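Local coordinates for protein arsenate Reductase (Corynebacterium glutamicum, PDB 3T38) that reduces arsenate to arsenite in a thioredoxin-dependent reaction and has a low-molecular-weight tyrosine phosphatase fold, at residues His10-Ala22 and Glu32-Ser44. Sequence-based numbering, arbitrary orientation.
Sequences HTNILNRIANELA and ETINRYIFESYVS. With D1D ((4S,5S)-1,2-dithiane-4,5-diol), chain C.
L14 of helix 10-22 lays its CD1 methyl over one face of the Y42 ring, 3.4 Å from the ring centroid and 16° off its normal, a CH-pi contact between two roughly antiparallel helices (144°). The same residue presents CB to F39, 3.5 Å from its CE2, so one leucine engages two aromatics of helix 32-44. Y42 holds its CG anti to the backbone N (chi1 -180°), which carries the hydroxyl across to H10; there H10 ND1 and Y42 OH share a 2.7 Å hydrogen bond while the two rings, nearly perpendicular, meet only at their rims. One turn beyond L14, the small A18 lets the backbones come closest, opposite N35, its CB 3.6 Å from I38 CG2; farther along, L21 CB abuts I34 CG2 at a snug 3.4 Å. Against this buried apolar centre, the margin with N15 and N35 is polar and partly exposed: N15 brings OD1 to the edge of the F39 ring, and N35 turns OD1 toward A18 CB. This is a helical hairpin of the N-terminal phosphatase-like domain: T11 and F39 both pack on Y169 of the second subunit, and T33, R36, Y37 and E40 line the dithiane-diol pocket.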
loop_
_atom_site.group_PDB
_atom_site.type_symbol
_atom_site.label_atom_id
_atom_site.label_comp_id
_atom_site.label_asym_id
_atom_site.label_seq_id
_atom_site.Cartn_x
_atom_site.Cartn_y
_atom_site.Cartn_z
ATOM N N HIS A 10 -16.572 -0.005 10.311
ATOM C CA HIS A 10 -16.300 0.795 9.098
ATOM C C HIS A 10 -16.633 0.155 7.781
ATOM O O HIS A 10 -16.909 0.865 6.803
ATOM C CB HIS A 10 -14.873 1.344 9.114
ATOM C CG HIS A 10 -14.556 2.178 10.327
ATOM N ND1 HIS A 10 -13.264 2.371 10.787
ATOM C CD2 HIS A 10 -15.363 2.836 11.200
ATOM C CE1 HIS A 10 -13.289 3.140 11.861
ATOM N NE2 HIS A 10 -14.547 3.437 12.131
ATOM N N THR A 11 -16.654 -1.178 7.770
ATOM C CA THR A 11 -16.999 -1.995 6.581
ATOM C C THR A 11 -18.264 -1.527 5.871
ATOM O O THR A 11 -18.333 -1.482 4.652
ATOM C CB THR A 11 -17.161 -3.531 6.995
ATOM O OG1 THR A 11 -15.864 -4.120 7.183
ATOM C CG2 THR A 11 -18.006 -4.390 5.944
ATOM N N ASN A 12 -19.296 -1.235 6.652
ATOM C CA ASN A 12 -20.539 -0.798 6.090
ATOM C C ASN A 12 -20.457 0.621 5.552
ATOM O O ASN A 12 -20.991 0.919 4.483
ATOM C CB ASN A 12 -21.681 -0.975 7.114
ATOM C CG ASN A 12 -22.005 -2.448 7.365
ATOM O OD1 ASN A 12 -21.811 -3.308 6.491
ATOM N ND2 ASN A 12 -22.485 -2.749 8.576
ATOM N N ILE A 13 -19.762 1.489 6.268
ATOM C CA ILE A 13 -19.540 2.850 5.795
ATOM C C ILE A 13 -18.794 2.827 4.475
ATOM O O ILE A 13 -19.253 3.451 3.530
ATOM C CB ILE A 13 -18.794 3.695 6.815
ATOM C CG1 ILE A 13 -19.610 3.741 8.114
ATOM C CG2 ILE A 13 -18.472 5.079 6.248
ATOM C CD1 ILE A 13 -19.751 2.286 8.777
ATOM N N LEU A 14 -17.665 2.102 4.446
ATOM C CA LEU A 14 -16.839 1.877 3.243
ATOM C C LEU A 14 -17.701 1.327 2.082
ATOM O O LEU A 14 -17.558 1.740 0.931
ATOM C CB LEU A 14 -15.594 0.986 3.557
ATOM C CG LEU A 14 -14.567 1.498 4.610
ATOM C CD1 LEU A 14 -13.478 0.453 4.993
ATOM C CD2 LEU A 14 -13.851 2.816 4.168
ATOM N N ASN A 15 -18.604 0.400 2.372
ATOM C CA ASN A 15 -19.501 -0.078 1.327
ATOM C C ASN A 15 -20.319 1.069 0.717
ATOM O O ASN A 15 -20.484 1.112 -0.509
ATOM C CB ASN A 15 -20.477 -1.146 1.847
ATOM C CG ASN A 15 -19.837 -2.471 2.068
ATOM O OD1 ASN A 15 -18.866 -2.838 1.389
ATOM N ND2 ASN A 15 -20.382 -3.228 3.010
ATOM N N ARG A 16 -20.799 1.990 1.566
ATOM C CA ARG A 16 -21.613 3.122 1.099
ATOM C C ARG A 16 -20.847 4.072 0.172
ATOM O O ARG A 16 -21.342 4.423 -0.892
ATOM C CB ARG A 16 -22.317 3.864 2.233
ATOM C CG ARG A 16 -23.240 4.992 1.743
ATOM C CD ARG A 16 -23.628 6.007 2.857
ATOM N NE ARG A 16 -22.456 6.412 3.640
ATOM C CZ ARG A 16 -21.536 7.268 3.208
ATOM N NH1 ARG A 16 -21.669 7.837 2.011
ATOM N NH2 ARG A 16 -20.492 7.584 3.976
ATOM N N ILE A 17 -19.625 4.410 0.570
ATOM C CA ILE A 17 -18.653 5.175 -0.224
ATOM C C ILE A 17 -18.273 4.520 -1.573
ATOM O O ILE A 17 -18.207 5.200 -2.607
ATOM C CB ILE A 17 -17.367 5.483 0.640
ATOM C CG1 ILE A 17 -17.710 6.354 1.858
ATOM C CG2 ILE A 17 -16.294 6.205 -0.178
ATOM C CD1 ILE A 17 -16.685 6.211 2.971
ATOM N N ALA A 18 -18.043 3.215 -1.595
ATOM C CA ALA A 18 -17.795 2.529 -2.863
ATOM C C ALA A 18 -19.000 2.599 -3.830
ATOM O O ALA A 18 -18.814 2.798 -5.023
ATOM C CB ALA A 18 -17.420 1.094 -2.612
ATOM N N ASN A 19 -20.213 2.457 -3.309
ATOM C CA ASN A 19 -21.428 2.499 -4.142
ATOM C C ASN A 19 -21.473 3.856 -4.814
ATOM O O ASN A 19 -21.433 3.953 -6.040
ATOM C CB ASN A 19 -22.714 2.195 -3.323
ATOM C CG ASN A 19 -24.025 2.363 -4.155
ATOM O OD1 ASN A 19 -24.005 2.886 -5.279
ATOM N ND2 ASN A 19 -25.171 1.921 -3.586
ATOM N N GLU A 20 -21.451 4.901 -3.995
ATOM C CA GLU A 20 -21.400 6.270 -4.478
ATOM C C GLU A 20 -20.271 6.552 -5.481
ATOM O O GLU A 20 -20.461 7.218 -6.471
ATOM C CB GLU A 20 -21.475 7.246 -3.287
ATOM C CG GLU A 20 -22.992 7.550 -2.945
ATOM C CD GLU A 20 -23.366 7.768 -1.442
ATOM O OE1 GLU A 20 -22.466 7.890 -0.560
ATOM O OE2 GLU A 20 -24.598 7.830 -1.163
ATOM N N LEU A 21 -19.081 6.012 -5.232
ATOM C CA LEU A 21 -17.958 6.224 -6.122
ATOM C C LEU A 21 -18.125 5.405 -7.408
ATOM O O LEU A 21 -17.754 5.858 -8.473
ATOM C CB LEU A 21 -16.714 5.762 -5.414
ATOM C CG LEU A 21 -15.493 6.653 -5.384
ATOM C CD1 LEU A 21 -15.759 8.184 -5.439
ATOM C CD2 LEU A 21 -14.691 6.230 -4.148
ATOM N N ALA A 22 -18.635 4.172 -7.275
ATOM C CA ALA A 22 -18.991 3.359 -8.428
ATOM C C ALA A 22 -19.787 4.236 -9.372
ATOM O O ALA A 22 -19.486 4.319 -10.547
ATOM C CB ALA A 22 -19.821 2.139 -8.023
ATOM N N GLU A 32 -15.413 -2.802 -10.126
ATOM C CA GLU A 32 -14.482 -3.659 -9.403
ATOM C C GLU A 32 -13.240 -2.857 -9.039
ATOM O O GLU A 32 -12.789 -2.922 -7.913
ATOM C CB GLU A 32 -14.141 -4.963 -10.173
ATOM C CG GLU A 32 -13.745 -4.737 -11.624
ATOM C CD GLU A 32 -13.725 -5.980 -12.482
ATOM O OE1 GLU A 32 -12.646 -6.228 -13.108
ATOM O OE2 GLU A 32 -14.795 -6.671 -12.560
ATOM N N THR A 33 -12.719 -2.062 -9.976
ATOM C CA THR A 33 -11.559 -1.203 -9.668
ATOM C C THR A 33 -11.905 -0.159 -8.588
ATOM O O THR A 33 -11.175 -0.047 -7.606
ATOM C CB THR A 33 -10.977 -0.590 -10.948
ATOM O OG1 THR A 33 -10.566 -1.660 -11.801
ATOM C CG2 THR A 33 -9.793 0.298 -10.681
ATOM N N ILE A 34 -13.025 0.533 -8.765
ATOM C CA ILE A 34 -13.547 1.512 -7.837
ATOM C C ILE A 34 -13.734 0.966 -6.428
ATOM O O ILE A 34 -13.262 1.627 -5.444
ATOM C CB ILE A 34 -14.925 2.120 -8.237
ATOM C CG1 ILE A 34 -14.901 2.721 -9.649
ATOM C CG2 ILE A 34 -15.356 3.181 -7.181
ATOM C CD1 ILE A 34 -13.770 3.730 -9.823
ATOM N N ASN A 35 -14.421 -0.179 -6.306
ATOM C CA ASN A 35 -14.497 -0.834 -5.004
ATOM C C ASN A 35 -13.123 -1.177 -4.365
ATOM O O ASN A 35 -12.933 -0.923 -3.181
ATOM C CB ASN A 35 -15.513 -1.984 -5.025
ATOM C CG ASN A 35 -16.939 -1.462 -5.313
ATOM O OD1 ASN A 35 -17.123 -0.235 -5.505
ATOM N ND2 ASN A 35 -17.941 -2.363 -5.390
ATOM N N ARG A 36 -12.151 -1.699 -5.122
ATOM C CA ARG A 36 -10.823 -1.947 -4.523
ATOM C C ARG A 36 -10.172 -0.687 -4.087
ATOM O O ARG A 36 -9.433 -0.658 -3.092
ATOM C CB ARG A 36 -9.846 -2.628 -5.513
ATOM C CG ARG A 36 -10.275 -4.052 -5.866
ATOM C CD ARG A 36 -10.048 -4.971 -4.630
ATOM N NE ARG A 36 -11.185 -4.995 -3.750
ATOM C CZ ARG A 36 -11.131 -5.228 -2.432
ATOM N NH1 ARG A 36 -9.970 -5.406 -1.813
ATOM N NH2 ARG A 36 -12.248 -5.248 -1.724
ATOM N N TYR A 37 -10.406 0.379 -4.834
ATOM C CA TYR A 37 -9.804 1.654 -4.518
ATOM C C TYR A 37 -10.109 2.093 -3.129
ATOM O O TYR A 37 -9.211 2.466 -2.341
ATOM C CB TYR A 37 -10.161 2.742 -5.519
ATOM C CG TYR A 37 -8.996 2.979 -6.419
ATOM C CD1 TYR A 37 -8.069 4.001 -6.151
ATOM C CD2 TYR A 37 -8.799 2.198 -7.544
ATOM C CE1 TYR A 37 -6.947 4.209 -7.005
ATOM C CE2 TYR A 37 -7.687 2.417 -8.404
ATOM C CZ TYR A 37 -6.790 3.405 -8.126
ATOM O OH TYR A 37 -5.698 3.567 -8.978
ATOM N N ILE A 38 -11.366 2.015 -2.778
ATOM C CA ILE A 38 -11.702 2.451 -1.437
ATOM C C ILE A 38 -11.261 1.511 -0.297
ATOM O O ILE A 38 -10.766 1.983 0.728
ATOM C CB ILE A 38 -13.138 2.846 -1.377
ATOM C CG1 ILE A 38 -13.559 3.073 0.048
ATOM C CG2 ILE A 38 -13.986 1.802 -2.054
ATOM C CD1 ILE A 38 -14.791 2.341 0.355
ATOM N N PHE A 39 -11.470 0.208 -0.444
ATOM C CA PHE A 39 -11.113 -0.695 0.643
ATOM C C PHE A 39 -9.589 -0.850 0.770
ATOM O O PHE A 39 -9.086 -0.945 1.903
ATOM C CB PHE A 39 -11.750 -2.060 0.513
ATOM C CG PHE A 39 -13.239 -2.068 0.841
ATOM C CD1 PHE A 39 -14.189 -1.891 -0.177
ATOM C CD2 PHE A 39 -13.679 -2.290 2.142
ATOM C CE1 PHE A 39 -15.553 -1.891 0.083
ATOM C CE2 PHE A 39 -15.070 -2.309 2.425
ATOM C CZ PHE A 39 -16.010 -2.096 1.396
ATOM N N GLU A 40 -8.874 -0.871 -0.367
ATOM C CA GLU A 40 -7.435 -0.974 -0.341
ATOM C C GLU A 40 -6.839 0.292 0.222
ATOM O O GLU A 40 -5.862 0.255 0.986
ATOM C CB GLU A 40 -6.845 -1.326 -1.714
ATOM C CG GLU A 40 -7.300 -2.702 -2.207
ATOM C CD GLU A 40 -6.863 -3.880 -1.278
ATOM O OE1 GLU A 40 -6.058 -3.692 -0.342
ATOM O OE2 GLU A 40 -7.322 -5.021 -1.501
ATOM N N SER A 41 -7.411 1.442 -0.142
ATOM C CA SER A 41 -6.923 2.673 0.454
ATOM C C SER A 41 -7.066 2.753 1.978
ATOM O O SER A 41 -6.144 3.220 2.673
ATOM C CB SER A 41 -7.605 3.874 -0.173
ATOM O OG SER A 41 -7.033 4.085 -1.431
ATOM N N TYR A 42 -8.237 2.333 2.463
ATOM C CA TYR A 42 -8.532 2.199 3.884
ATOM C C TYR A 42 -7.507 1.335 4.617
ATOM O O TYR A 42 -6.979 1.717 5.641
ATOM C CB TYR A 42 -9.875 1.556 4.029
ATOM C CG TYR A 42 -10.283 1.373 5.492
ATOM C CD1 TYR A 42 -10.244 0.114 6.089
ATOM C CD2 TYR A 42 -10.734 2.452 6.231
ATOM C CE1 TYR A 42 -10.626 -0.060 7.399
ATOM C CE2 TYR A 42 -11.106 2.312 7.544
ATOM C CZ TYR A 42 -11.047 1.050 8.133
ATOM O OH TYR A 42 -11.415 0.908 9.441
ATOM N N VAL A 43 -7.257 0.162 4.069
ATOM C CA VAL A 43 -6.333 -0.787 4.642
ATOM C C VAL A 43 -4.936 -0.251 4.598
ATOM O O VAL A 43 -4.245 -0.257 5.670
ATOM C CB VAL A 43 -6.483 -2.240 4.075
ATOM C CG1 VAL A 43 -5.319 -3.116 4.592
ATOM C CG2 VAL A 43 -7.813 -2.845 4.548
ATOM N N SER A 44 -4.545 0.325 3.457
ATOM C CA SER A 44 -3.254 1.042 3.384
ATOM C C SER A 44 -3.030 2.034 4.513
ATOM O O SER A 44 -1.955 2.064 5.165
ATOM C CB SER A 44 -3.143 1.795 2.049
ATOM O OG SER A 44 -2.878 0.761 1.095
HETATM S S1 D1D C . -4.476 -2.337 -5.106
HETATM C C1 D1D C . -5.486 -3.225 -6.336
HETATM C C2 D1D C . -5.890 -2.256 -7.386
HETATM O O2 D1D C . -6.831 -2.872 -8.171
HETATM C C3 D1D C . -6.749 -1.193 -6.744
HETATM O O3 D1D C . -7.644 -0.920 -7.715
HETATM C C4 D1D C . -6.097 0.114 -6.378
HETATM S S4 D1D C . -5.143 -0.155 -4.849
#